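Local coordinates for protein alpha-L-arabinosidase (Xanthomonas axonopodis pv. citri, PDB 6D25) that probably removes alpha-L-arabinofuranosyl side chains from arabinoxylans, including those on internal, doubly substituted xylose units, as a trimeric GH51 enzyme, at residues V426-S432 / A444-D449; R294-M298 / V351-N355; Y170-P174 / P191-P195; N93-P97 / F134-F139. All coordinates share one frame; numbering follows the deposited sequence.

Contact 1. Residues V426-S432 / A444-D449; sequences VPAVHGS and ALTNLD
His430 and Thr446 face each other as an antiparallel hydrogen-bonded pair, the amide of each giving its proton to the carbonyl of the other; Thr446 N reaches His430 O at 2.8 Å. Ser432 and Ala444 form the same reciprocal pair of hydrogen bonds two residues further along, and Leu448 N closes the ladder on Ala428 O at 2.9 Å. Between these rungs the non-hydrogen-bonded pairs Val429-Asn447 and Gly431-Leu445 draw the backbones together, and Val429 CA lies 3.2 Å from Thr446 O in a CA-H...O contact.

The two strands, 424-435 and 441-447, form a beta hairpin in the mixed sheet of the C-terminal domain, and their portions 429-432 and 444-447 run antiparallel at 165°. One face carries Val429, Leu445 and Asn447; the other carries His430, Ser432, Ala444 and Thr446 and turns to helix 346-361.

Apolar contacts concentrate on Leu448, just past the end of its strand. Its CD2 meets Val426 CG2 at 3.7 Å, the two side chains crossing at a slant, while CD1 packs 3.9 Å from His430 CB and both methyls close on the carbonyl of Pro427.

Polar side chains bind mostly beyond the hairpin. Asn447, with CG anti to the backbone N (chi1 -174°), turns OD1 forward along the chain to accept from Asp449 N at 3.0 Å, an Asx turn where the strand gives way to loop, and its ND2 donates to the carbonyls of Ala452 and Leu509. His430 ND1 and Ser432 OG both bond to the carboxylate of Asp357, Ser432 OG also to Tyr404 OH, and Thr446 OG1 pairs with Ser353 OG on helix 346-361.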
loop_
_atom_site.group_PDB
_atom_site.type_symbol
_atom_site.label_atom_id
_atom_site.label_comp_id
_atom_site.label_asym_id
_atom_site.label_seq_id
_atom_site.Cartn_x
_atom_site.Cartn_y
_atom_site.Cartn_z
ATOM N N VAL A 426 -43.755 -12.814 10.639
ATOM C CA VAL A 426 -42.932 -13.697 9.801
ATOM C C VAL A 426 -43.849 -14.756 9.192
ATOM O O VAL A 426 -44.944 -14.959 9.672
ATOM C CB VAL A 426 -41.816 -14.343 10.628
ATOM C CG1 VAL A 426 -40.861 -13.300 11.187
ATOM C CG2 VAL A 426 -42.367 -15.222 11.750
ATOM N N PRO A 427 -43.396 -15.441 8.142
ATOM C CA PRO A 427 -44.170 -16.594 7.669
ATOM C C PRO A 427 -44.318 -17.638 8.789
ATOM O O PRO A 427 -43.351 -17.908 9.485
ATOM C CB PRO A 427 -43.385 -17.152 6.458
ATOM C CG PRO A 427 -42.002 -16.560 6.607
ATOM C CD PRO A 427 -42.221 -15.215 7.266
ATOM N N ALA A 428 -45.524 -18.199 8.954
ATOM C CA ALA A 428 -45.747 -19.214 9.948
ATOM C C ALA A 428 -44.872 -20.454 9.651
ATOM O O ALA A 428 -44.312 -21.047 10.565
ATOM C CB ALA A 428 -47.199 -19.578 10.004
ATOM N N VAL A 429 -44.801 -20.838 8.376
ATOM C CA VAL A 429 -44.022 -22.002 7.962
ATOM C C VAL A 429 -43.159 -21.613 6.770
ATOM O O VAL A 429 -43.567 -20.842 5.886
ATOM C CB VAL A 429 -44.937 -23.193 7.616
ATOM C CG1 VAL A 429 -44.170 -24.385 7.043
ATOM C CG2 VAL A 429 -45.752 -23.640 8.838
ATOM N N HIS A 430 -41.952 -22.155 6.795
ATOM C CA HIS A 430 -40.954 -21.928 5.773
ATOM C C HIS A 430 -40.342 -23.283 5.415
ATOM O O HIS A 430 -40.302 -24.176 6.256
ATOM C CB HIS A 430 -39.875 -20.992 6.349
ATOM C CG HIS A 430 -39.016 -20.315 5.345
ATOM N ND1 HIS A 430 -37.882 -20.920 4.805
ATOM C CD2 HIS A 430 -39.071 -19.066 4.833
ATOM C CE1 HIS A 430 -37.290 -20.060 3.994
ATOM N NE2 HIS A 430 -37.995 -18.921 3.973
ATOM N N GLY A 431 -39.875 -23.447 4.175
ATOM C CA GLY A 431 -39.329 -24.766 3.813
ATOM C C GLY A 431 -38.533 -24.728 2.526
ATOM O O GLY A 431 -38.387 -23.666 1.927
ATOM N N SER A 432 -38.005 -25.881 2.140
ATOM C CA SER A 432 -37.286 -26.027 0.903
ATOM C C SER A 432 -37.266 -27.522 0.570
ATOM O O SER A 432 -37.657 -28.350 1.395
ATOM C CB SER A 432 -35.868 -25.463 1.017
ATOM O OG SER A 432 -35.121 -26.195 1.982
ATOM N N ALA A 444 -37.651 -30.070 3.693
ATOM C CA ALA A 444 -37.445 -29.450 4.985
ATOM C C ALA A 444 -38.610 -28.497 5.252
ATOM O O ALA A 444 -38.977 -27.723 4.358
ATOM C CB ALA A 444 -36.136 -28.729 4.996
ATOM N N LEU A 445 -39.166 -28.555 6.467
ATOM C CA LEU A 445 -40.181 -27.597 6.886
ATOM C C LEU A 445 -39.842 -27.110 8.307
ATOM O O LEU A 445 -39.470 -27.932 9.181
ATOM C CB LEU A 445 -41.557 -28.274 6.898
ATOM C CG LEU A 445 -42.107 -28.726 5.543
ATOM C CD1 LEU A 445 -43.329 -29.604 5.757
ATOM C CD2 LEU A 445 -42.459 -27.532 4.640
ATOM N N THR A 446 -40.044 -25.830 8.534
ATOM C CA THR A 446 -39.857 -25.192 9.803
ATOM C C THR A 446 -41.141 -24.453 10.190
ATOM O O THR A 446 -41.674 -23.669 9.384
ATOM C CB THR A 446 -38.708 -24.180 9.737
ATOM O OG1 THR A 446 -37.506 -24.901 9.457
ATOM C CG2 THR A 446 -38.541 -23.417 11.026
ATOM N N ASN A 447 -41.620 -24.713 11.400
ATOM C CA ASN A 447 -42.749 -23.969 11.982
ATOM C C ASN A 447 -42.145 -22.908 12.910
ATOM O O ASN A 447 -41.589 -23.245 13.964
ATOM C CB ASN A 447 -43.691 -24.897 12.749
ATOM C CG ASN A 447 -44.958 -24.229 13.263
ATOM O OD1 ASN A 447 -45.040 -22.976 13.258
ATOM N ND2 ASN A 447 -45.941 -25.055 13.683
ATOM N N LEU A 448 -42.265 -21.647 12.521
ATOM C CA LEU A 448 -41.652 -20.510 13.233
ATOM C C LEU A 448 -42.488 -20.111 14.443
ATOM O O LEU A 448 -41.989 -19.382 15.289
ATOM C CB LEU A 448 -41.536 -19.302 12.292
ATOM C CG LEU A 448 -40.479 -19.383 11.177
ATOM C CD1 LEU A 448 -40.934 -20.254 10.022
ATOM C CD2 LEU A 448 -40.132 -17.988 10.667
ATOM N N ASP A 449 -43.735 -20.528 14.517
ATOM C CA ASP A 449 -44.638 -20.087 15.585
ATOM C C ASP A 449 -44.157 -20.708 16.911
ATOM O O ASP A 449 -43.943 -21.918 16.999
ATOM C CB ASP A 449 -46.091 -20.462 15.267
ATOM C CG ASP A 449 -47.114 -19.690 16.076
ATOM O OD1 ASP A 449 -46.995 -19.720 17.337
ATOM O OD2 ASP A 449 -48.033 -19.066 15.438
#

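Contact 2. Residues R294-M298 / V351-N355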
loop_
_atom_site.group_PDB
_atom_site.type_symbol
_atom_site.label_atom_id
_atom_site.label_comp_id
_atom_site.label_asym_id
_atom_site.label_seq_id
_atom_site.Cartn_x
_atom_site.Cartn_y
_atom_site.Cartn_z
ATOM N N ARG A 294 -35.272 -10.981 11.918
ATOM C CA ARG A 294 -33.973 -10.479 11.515
ATOM C C ARG A 294 -33.229 -11.489 10.639
ATOM O O ARG A 294 -32.557 -11.069 9.689
ATOM C CB ARG A 294 -33.132 -10.082 12.729
ATOM C CG ARG A 294 -33.500 -8.692 13.230
ATOM C CD ARG A 294 -32.771 -8.317 14.490
ATOM N NE ARG A 294 -33.016 -6.936 14.913
ATOM C CZ ARG A 294 -32.213 -5.913 14.616
ATOM N NH1 ARG A 294 -32.549 -4.704 15.021
ATOM N NH2 ARG A 294 -31.085 -6.111 13.937
ATOM N N THR A 295 -33.325 -12.781 10.930
ATOM C CA THR A 295 -32.520 -13.734 10.151
ATOM C C THR A 295 -33.058 -13.802 8.709
ATOM O O THR A 295 -32.304 -13.986 7.765
ATOM C CB THR A 295 -32.402 -15.097 10.843
ATOM O OG1 THR A 295 -31.115 -15.655 10.537
ATOM C CG2 THR A 295 -33.456 -16.073 10.387
ATOM N N LEU A 296 -34.370 -13.624 8.556
ATOM C CA LEU A 296 -35.006 -13.762 7.249
ATOM C C LEU A 296 -34.609 -12.631 6.277
ATOM O O LEU A 296 -34.787 -12.772 5.058
ATOM C CB LEU A 296 -36.524 -13.815 7.433
ATOM C CG LEU A 296 -37.053 -15.173 7.914
ATOM C CD1 LEU A 296 -38.520 -15.049 8.304
ATOM C CD2 LEU A 296 -36.921 -16.205 6.838
ATOM N N VAL A 297 -34.048 -11.574 6.805
ATOM C CA VAL A 297 -33.584 -10.460 5.989
ATOM C C VAL A 297 -32.497 -10.958 4.988
ATOM O O VAL A 297 -32.311 -10.379 3.911
ATOM C CB VAL A 297 -33.079 -9.322 6.895
ATOM C CG1 VAL A 297 -32.360 -8.234 6.107
ATOM C CG2 VAL A 297 -34.185 -8.701 7.728
ATOM N N MET A 298 -31.810 -12.042 5.333
ATOM C CA MET A 298 -30.835 -12.671 4.413
ATOM C C MET A 298 -31.407 -12.818 2.992
ATOM O O MET A 298 -30.675 -12.635 2.017
ATOM C CB MET A 298 -30.400 -14.033 4.946
ATOM C CG MET A 298 -29.379 -14.750 4.083
ATOM S SD MET A 298 -27.756 -13.981 4.051
ATOM C CE MET A 298 -27.056 -14.508 5.612
ATOM N N VAL A 351 -32.779 -20.607 13.132
ATOM C CA VAL A 351 -31.990 -19.683 12.352
ATOM C C VAL A 351 -31.243 -20.452 11.256
ATOM O O VAL A 351 -31.259 -20.052 10.082
ATOM C CB VAL A 351 -31.030 -18.841 13.216
ATOM C CG1 VAL A 351 -29.940 -18.191 12.397
ATOM C CG2 VAL A 351 -31.802 -17.792 14.002
ATOM N N ALA A 352 -30.601 -21.556 11.618
ATOM C CA ALA A 352 -29.853 -22.331 10.617
ATOM C C ALA A 352 -30.783 -22.895 9.541
ATOM O O ALA A 352 -30.456 -22.805 8.352
ATOM C CB ALA A 352 -29.053 -23.413 11.303
ATOM N N SER A 353 -31.937 -23.482 9.910
ATOM C CA SER A 353 -32.802 -24.097 8.893
ATOM C C SER A 353 -33.331 -23.025 7.938
ATOM O O SER A 353 -33.366 -23.262 6.711
ATOM C CB SER A 353 -33.938 -24.931 9.467
ATOM O OG SER A 353 -34.825 -24.109 10.193
ATOM N N LEU A 354 -33.649 -21.862 8.446
ATOM C CA LEU A 354 -34.194 -20.809 7.568
ATOM C C LEU A 354 -33.129 -20.317 6.578
ATOM O O LEU A 354 -33.427 -20.061 5.407
ATOM C CB LEU A 354 -34.743 -19.664 8.409
ATOM C CG LEU A 354 -35.913 -20.007 9.322
ATOM C CD1 LEU A 354 -36.232 -18.831 10.219
ATOM C CD2 LEU A 354 -37.120 -20.396 8.514
ATOM N N ASN A 355 -31.893 -20.195 7.031
ATOM C CA ASN A 355 -30.808 -19.770 6.177
ATOM C C ASN A 355 -30.502 -20.816 5.100
ATOM O O ASN A 355 -30.339 -20.454 3.919
ATOM C CB ASN A 355 -29.574 -19.372 6.969
ATOM C CG ASN A 355 -29.684 -17.959 7.481
ATOM O OD1 ASN A 355 -29.312 -17.010 6.777
ATOM N ND2 ASN A 355 -30.190 -17.794 8.715
HETATM O O HOH W 1 -29.408 -14.673 8.124
#
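Thr295 OG1 accepts a hydrogen bond from Asn355 ND2 at 3.0 Å, the one direct polar link between these helical turns. The same amide nitrogen gives its other proton to Val351 O one turn back, at 2.8 Å and 171°. Both acceptors lie close to the amide plane, so the two bonds together fix the rotation of the Asn355 amide. Val351 O is shared in turn: Asn355 N and ND2 approach it from opposite faces of its plane. Thr295 OG1 has a further partner in Thr269 OG1.

A water completes the polar bridge, donating to Asn355 OD1 at 2.7 Å and to Thr295 O.

Helices 285-312 and 346-361 run side by side in nearly the same direction, their local axes 9.4 Å apart and inclined at 23°, as expected for successive outer helices of the beta/alpha barrel, with strand 319-325 between them in sequence.

Carbon contacts lie beside the polar link. Thr295 CG2 rests 3.9 Å from Leu354 CD1, the side chains crossing at about a right angle, and Leu296 CD2 meets the same Leu354 CD1 at 4.3 Å. Two further contacts are of carbon with oxygen: Val351 CG1 lies against the Thr295 hydroxyl, and Met298, bent at both chi2 and chi3, brings CG and CE up to the same side of Asn355 OD1, CG at 3.5 Å.

Contact 3. Residues Y170-P174 / P191-P195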
loop_
_atom_site.group_PDB
_atom_site.type_symbol
_atom_site.label_atom_id
_atom_site.label_comp_id
_atom_site.label_asym_id
_atom_site.label_seq_id
_atom_site.Cartn_x
_atom_site.Cartn_y
_atom_site.Cartn_z
ATOM N N TYR A 170 4.410 -21.580 -0.626
ATOM C CA TYR A 170 4.792 -22.479 0.447
ATOM C C TYR A 170 3.842 -23.678 0.498
ATOM O O TYR A 170 4.267 -24.825 0.615
ATOM C CB TYR A 170 4.749 -21.735 1.772
ATOM C CG TYR A 170 5.162 -22.540 2.980
ATOM C CD1 TYR A 170 4.229 -23.258 3.697
ATOM C CD2 TYR A 170 6.479 -22.575 3.397
ATOM C CE1 TYR A 170 4.588 -23.980 4.826
ATOM C CE2 TYR A 170 6.856 -23.286 4.519
ATOM C CZ TYR A 170 5.911 -23.983 5.254
ATOM O OH TYR A 170 6.290 -24.682 6.372
ATOM N N MET A 171 2.554 -23.396 0.425
ATOM C CA MET A 171 1.542 -24.437 0.629
ATOM C C MET A 171 1.364 -25.329 -0.618
ATOM O O MET A 171 1.017 -26.498 -0.438
ATOM C CB MET A 171 0.186 -23.832 0.995
ATOM C CG MET A 171 0.152 -23.338 2.454
ATOM S SD MET A 171 -1.510 -22.804 2.965
ATOM C CE MET A 171 -1.674 -21.262 2.079
ATOM N N THR A 172 1.535 -24.782 -1.831
ATOM C CA THR A 172 1.057 -25.488 -3.064
ATOM C C THR A 172 2.177 -25.839 -4.056
ATOM O O THR A 172 1.920 -26.594 -4.955
ATOM C CB THR A 172 0.008 -24.648 -3.821
ATOM O OG1 THR A 172 0.581 -23.441 -4.342
ATOM C CG2 THR A 172 -1.180 -24.314 -2.950
ATOM N N ALA A 173 3.387 -25.320 -3.917
ATOM C CA ALA A 173 4.423 -25.523 -4.932
ATOM C C ALA A 173 4.896 -26.982 -4.938
ATOM O O ALA A 173 5.283 -27.503 -3.897
ATOM C CB ALA A 173 5.578 -24.579 -4.739
ATOM N N PRO A 174 4.885 -27.630 -6.124
ATOM C CA PRO A 174 5.435 -28.969 -6.267
ATOM C C PRO A 174 6.926 -28.993 -6.614
ATOM O O PRO A 174 7.521 -30.064 -6.614
ATOM C CB PRO A 174 4.598 -29.557 -7.431
ATOM C CG PRO A 174 4.412 -28.367 -8.341
ATOM C CD PRO A 174 4.237 -27.204 -7.381
ATOM N N PRO A 191 2.661 -30.953 -1.826
ATOM C CA PRO A 191 1.797 -29.792 -1.659
ATOM C C PRO A 191 0.453 -30.168 -1.000
ATOM O O PRO A 191 0.008 -31.306 -1.115
ATOM C CB PRO A 191 1.470 -29.318 -3.085
ATOM C CG PRO A 191 2.510 -29.926 -3.949
ATOM C CD PRO A 191 2.972 -31.192 -3.239
ATOM N N TRP A 192 -0.164 -29.216 -0.337
ATOM C CA TRP A 192 -1.561 -29.313 0.021
ATOM C C TRP A 192 -2.406 -28.703 -1.107
ATOM O O TRP A 192 -1.926 -27.937 -1.935
ATOM C CB TRP A 192 -1.870 -28.536 1.299
ATOM C CG TRP A 192 -1.258 -29.020 2.577
ATOM C CD1 TRP A 192 -1.670 -30.065 3.350
ATOM C CD2 TRP A 192 -0.190 -28.380 3.292
ATOM N NE1 TRP A 192 -0.907 -30.131 4.477
ATOM C CE2 TRP A 192 -0.005 -29.094 4.487
ATOM C CE3 TRP A 192 0.594 -27.253 3.059
ATOM C CZ2 TRP A 192 0.954 -28.736 5.435
ATOM C CZ3 TRP A 192 1.556 -26.908 3.982
ATOM C CH2 TRP A 192 1.725 -27.635 5.164
ATOM N N GLN A 193 -3.686 -29.011 -1.089
ATOM C CA GLN A 193 -4.662 -28.356 -1.932
ATOM C C GLN A 193 -5.196 -27.121 -1.207
ATOM O O GLN A 193 -5.605 -27.205 -0.039
ATOM C CB GLN A 193 -5.823 -29.314 -2.250
ATOM C CG GLN A 193 -5.385 -30.611 -2.919
ATOM C CD GLN A 193 -4.778 -30.393 -4.288
ATOM O OE1 GLN A 193 -5.413 -29.799 -5.159
ATOM N NE2 GLN A 193 -3.556 -30.855 -4.469
ATOM N N VAL A 194 -5.179 -25.995 -1.918
ATOM C CA VAL A 194 -5.732 -24.734 -1.449
ATOM C C VAL A 194 -6.771 -24.245 -2.466
ATOM O O VAL A 194 -6.484 -23.394 -3.320
ATOM C CB VAL A 194 -4.637 -23.680 -1.192
ATOM C CG1 VAL A 194 -5.250 -22.396 -0.651
ATOM C CG2 VAL A 194 -3.572 -24.199 -0.221
ATOM N N PRO A 195 -7.988 -24.761 -2.353
ATOM C CA PRO A 195 -8.944 -24.494 -3.412
ATOM C C PRO A 195 -9.583 -23.099 -3.355
ATOM O O PRO A 195 -10.015 -22.611 -4.411
ATOM C CB PRO A 195 -10.021 -25.569 -3.280
ATOM C CG PRO A 195 -9.922 -25.965 -1.818
ATOM C CD PRO A 195 -8.419 -25.902 -1.536
#
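Met171 O, in the last turn of helix 161-172, accepts from Trp192 N at 3.0 Å, the donor lying nearly in line with the carbonyl, and so ties the helix end to the extended loop 191-195. Immediately before this bond, Pro191 packs over the departing chain: its CB stands 3.3 Å from Thr172 O, and its CG continues to Ala173 O and Pro174, meeting Pro174 CB at 4.1 Å.

Trp192 folds back toward the helix, with CG anti to its carbonyl carbon (chi1 -66°). Its six-membered ring presents CE3 to Met171 CG at 4.0 Å, the two side chains crossing at about a right angle, while Tyr170 CE1 approaches the indole edge near its plane. Beyond the ring, Val194 CG2 touches both Thr172 CG2, at 3.6 Å, and Met171 CB, at 4.0 Å.

Loop 191-195 leads into strand 196-199 of the parallel barrel sheet, so the contact joins the end of one outer helix to the approach of the next strand. Helix 136-146 covers Trp192 through Met140 and binds its NE1 through Asp141, helix 178-185 adds Arg183 beside Pro191, and Ile152 of strand 149-154 touches both Met171 and Val194.

Contact 4. Residues N93-P97 / F134-F139; sequences NIRWP and FGTHEF
Strand 93-96 of the parallel barrel sheet meets the start of helix 136-146 in an aromatic cluster of Trp96, Phe134 and Phe139, between a barrel strand and the helix packed outside it in the beta/alpha barrel typical of GH51 catalytic domains. Trp96 and Phe139 extend past each other in opposite directions, both with CG anti to the backbone N (chi1 169° for Trp96), and their rings form an offset stack. The indole five-membered ring and the phenyl ring have centroids 4.2 Å apart and planes only 10° from parallel. The overlap is reciprocal: Trp96 CB sits over the Phe139 face, 3.6 Å from its centroid, and Phe139 CB sits over the centre of the indole six-membered ring at the same 3.6 Å, a pair of CH-pi contacts. Pro97, which follows a cis peptide bond, sets CB against the opposite indole face, toward its rim.

Phe134 meets the indole obliquely, its plane turned 78° from that of the five-membered ring, with Trp96 NE1 at the phenyl edge, 3.5 Å from Phe134 CE2. At the far end of the indole, CH2 abuts Gly135 C at 3.7 Å, where the helix begins. Gly135 holds the N-cap position, and its own N donates to Glu138 OE1 at 2.8 Å. Ile94 closes the side nearer the strand, with CG2 3.9 Å from Phe139 CE1 and its carbonyl oxygen at the phenyl edge.

No hydrogen bond crosses between the segments, so cohesion here rests on dispersion and ring-face contacts; the indole N-H is instead satisfied by His55 NE2, a bond that should help fix the plane against which Phe139 stacks.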
loop_
_atom_site.group_PDB
_atom_site.type_symbol
_atom_site.label_atom_id
_atom_site.label_comp_id
_atom_site.label_asym_id
_atom_site.label_seq_id
_atom_site.Cartn_x
_atom_site.Cartn_y
_atom_site.Cartn_z
ATOM N N ASN A 93 -15.842 -27.361 3.746
ATOM C CA ASN A 93 -14.652 -26.471 3.806
ATOM C C ASN A 93 -14.646 -25.782 5.166
ATOM O O ASN A 93 -15.710 -25.669 5.815
ATOM C CB ASN A 93 -14.606 -25.471 2.654
ATOM C CG ASN A 93 -15.492 -24.264 2.850
ATOM O OD1 ASN A 93 -15.163 -23.357 3.644
ATOM N ND2 ASN A 93 -16.572 -24.191 2.087
ATOM N N ILE A 94 -13.454 -25.368 5.580
ATOM C CA ILE A 94 -13.280 -24.515 6.745
ATOM C C ILE A 94 -12.470 -23.290 6.326
ATOM O O ILE A 94 -11.359 -23.441 5.768
ATOM C CB ILE A 94 -12.556 -25.238 7.894
ATOM C CG1 ILE A 94 -13.276 -26.518 8.318
ATOM C CG2 ILE A 94 -12.374 -24.268 9.071
ATOM C CD1 ILE A 94 -12.491 -27.359 9.324
ATOM N N ARG A 95 -12.997 -22.117 6.648
ATOM C CA ARG A 95 -12.276 -20.847 6.465
ATOM C C ARG A 95 -11.427 -20.560 7.704
ATOM O O ARG A 95 -11.921 -20.660 8.832
ATOM C CB ARG A 95 -13.235 -19.680 6.215
ATOM C CG ARG A 95 -12.453 -18.395 5.982
ATOM C CD ARG A 95 -13.069 -17.125 5.399
ATOM N NE ARG A 95 -14.087 -16.582 6.193
ATOM C CZ ARG A 95 -14.311 -15.289 6.464
ATOM N NH1 ARG A 95 -13.487 -14.279 6.133
ATOM N NH2 ARG A 95 -15.409 -15.041 7.143
ATOM N N TRP A 96 -10.162 -20.234 7.489
ATOM C CA TRP A 96 -9.185 -20.012 8.534
ATOM C C TRP A 96 -8.098 -19.078 8.005
ATOM O O TRP A 96 -7.787 -19.172 6.817
ATOM C CB TRP A 96 -8.618 -21.374 8.975
ATOM C CG TRP A 96 -7.421 -21.335 9.866
ATOM C CD1 TRP A 96 -7.428 -21.380 11.231
ATOM C CD2 TRP A 96 -6.038 -21.303 9.483
ATOM N NE1 TRP A 96 -6.146 -21.364 11.711
ATOM C CE2 TRP A 96 -5.279 -21.308 10.673
ATOM C CE3 TRP A 96 -5.361 -21.249 8.265
ATOM C CZ2 TRP A 96 -3.892 -21.245 10.675
ATOM C CZ3 TRP A 96 -3.978 -21.219 8.258
ATOM C CH2 TRP A 96 -3.255 -21.182 9.449
ATOM N N PRO A 97 -7.486 -18.203 8.813
ATOM C CA PRO A 97 -7.663 -18.052 10.264
ATOM C C PRO A 97 -8.530 -16.861 10.703
ATOM O O PRO A 97 -8.531 -16.475 11.882
ATOM C CB PRO A 97 -6.222 -17.832 10.731
ATOM C CG PRO A 97 -5.630 -16.991 9.623
ATOM C CD PRO A 97 -6.251 -17.575 8.380
ATOM N N PHE A 134 -0.895 -23.499 16.644
ATOM C CA PHE A 134 -1.729 -23.928 15.563
ATOM C C PHE A 134 -1.493 -22.981 14.388
ATOM O O PHE A 134 -1.966 -21.827 14.414
ATOM C CB PHE A 134 -3.208 -23.913 15.967
ATOM C CG PHE A 134 -4.160 -24.595 15.010
ATOM C CD1 PHE A 134 -4.396 -25.946 15.093
ATOM C CD2 PHE A 134 -4.865 -23.885 14.055
ATOM C CE1 PHE A 134 -5.315 -26.596 14.300
ATOM C CE2 PHE A 134 -5.779 -24.521 13.228
ATOM C CZ PHE A 134 -6.001 -25.881 13.351
ATOM N N GLY A 135 -0.716 -23.448 13.406
ATOM C CA GLY A 135 -0.323 -22.670 12.268
ATOM C C GLY A 135 -0.650 -23.388 10.964
ATOM O O GLY A 135 -1.503 -24.286 10.932
ATOM N N THR A 136 0.048 -23.010 9.893
ATOM C CA THR A 136 -0.263 -23.548 8.550
ATOM C C THR A 136 -0.299 -25.086 8.543
ATOM O O THR A 136 -1.247 -25.690 8.027
ATOM C CB THR A 136 0.714 -23.033 7.477
ATOM O OG1 THR A 136 0.465 -21.656 7.277
ATOM C CG2 THR A 136 0.546 -23.762 6.166
ATOM N N HIS A 137 0.722 -25.746 9.052
ATOM C CA HIS A 137 0.762 -27.185 8.949
ATOM C C HIS A 137 -0.368 -27.806 9.777
ATOM O O HIS A 137 -0.978 -28.808 9.347
ATOM C CB HIS A 137 2.111 -27.751 9.404
ATOM C CG HIS A 137 3.195 -27.515 8.419
ATOM N ND1 HIS A 137 3.856 -28.535 7.798
ATOM C CD2 HIS A 137 3.740 -26.365 7.966
ATOM C CE1 HIS A 137 4.773 -28.033 7.012
ATOM N NE2 HIS A 137 4.724 -26.706 7.058
ATOM N N GLU A 138 -0.618 -27.239 10.963
ATOM C CA GLU A 138 -1.581 -27.860 11.836
ATOM C C GLU A 138 -2.974 -27.703 11.226
ATOM O O GLU A 138 -3.764 -28.664 11.245
ATOM C CB GLU A 138 -1.482 -27.259 13.252
ATOM C CG GLU A 138 -0.162 -27.574 13.936
ATOM C CD GLU A 138 1.061 -26.775 13.494
ATOM O OE1 GLU A 138 0.903 -25.683 12.882
ATOM O OE2 GLU A 138 2.162 -27.245 13.778
ATOM N N PHE A 139 -3.286 -26.507 10.679
ATOM C CA PHE A 139 -4.588 -26.337 10.046
ATOM C C PHE A 139 -4.702 -27.220 8.787
ATOM O O PHE A 139 -5.734 -27.936 8.591
ATOM C CB PHE A 139 -4.875 -24.882 9.690
ATOM C CG PHE A 139 -6.137 -24.724 8.905
ATOM C CD1 PHE A 139 -7.376 -24.925 9.505
ATOM C CD2 PHE A 139 -6.106 -24.470 7.548
ATOM C CE1 PHE A 139 -8.546 -24.824 8.775
ATOM C CE2 PHE A 139 -7.290 -24.361 6.822
ATOM C CZ PHE A 139 -8.499 -24.544 7.450
#

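How the contacts relate
Along the chain the contacts come in the order 4, 3, 2, 1, each closing before the next opens. They form two touching pairs on opposite sides of the chain's centre. Contacts 4 and 3, with centres 13 Å apart, lie by the early strands of the barrel, contact 3 on the loop leading into strand 196-199, and meet through Tyr170 OH and His137 NE2, 2.6 Å apart in a probable hydrogen bond. Contacts 2 and 1, 11 Å apart between centres, join the barrel's later helices to the C-terminal beta domain, with Leu354 packed on His430 and Leu448. About 43 Å separates the centres of contacts 1 and 3. One pair thus lies within the barrel, the other where the beta domain meets it.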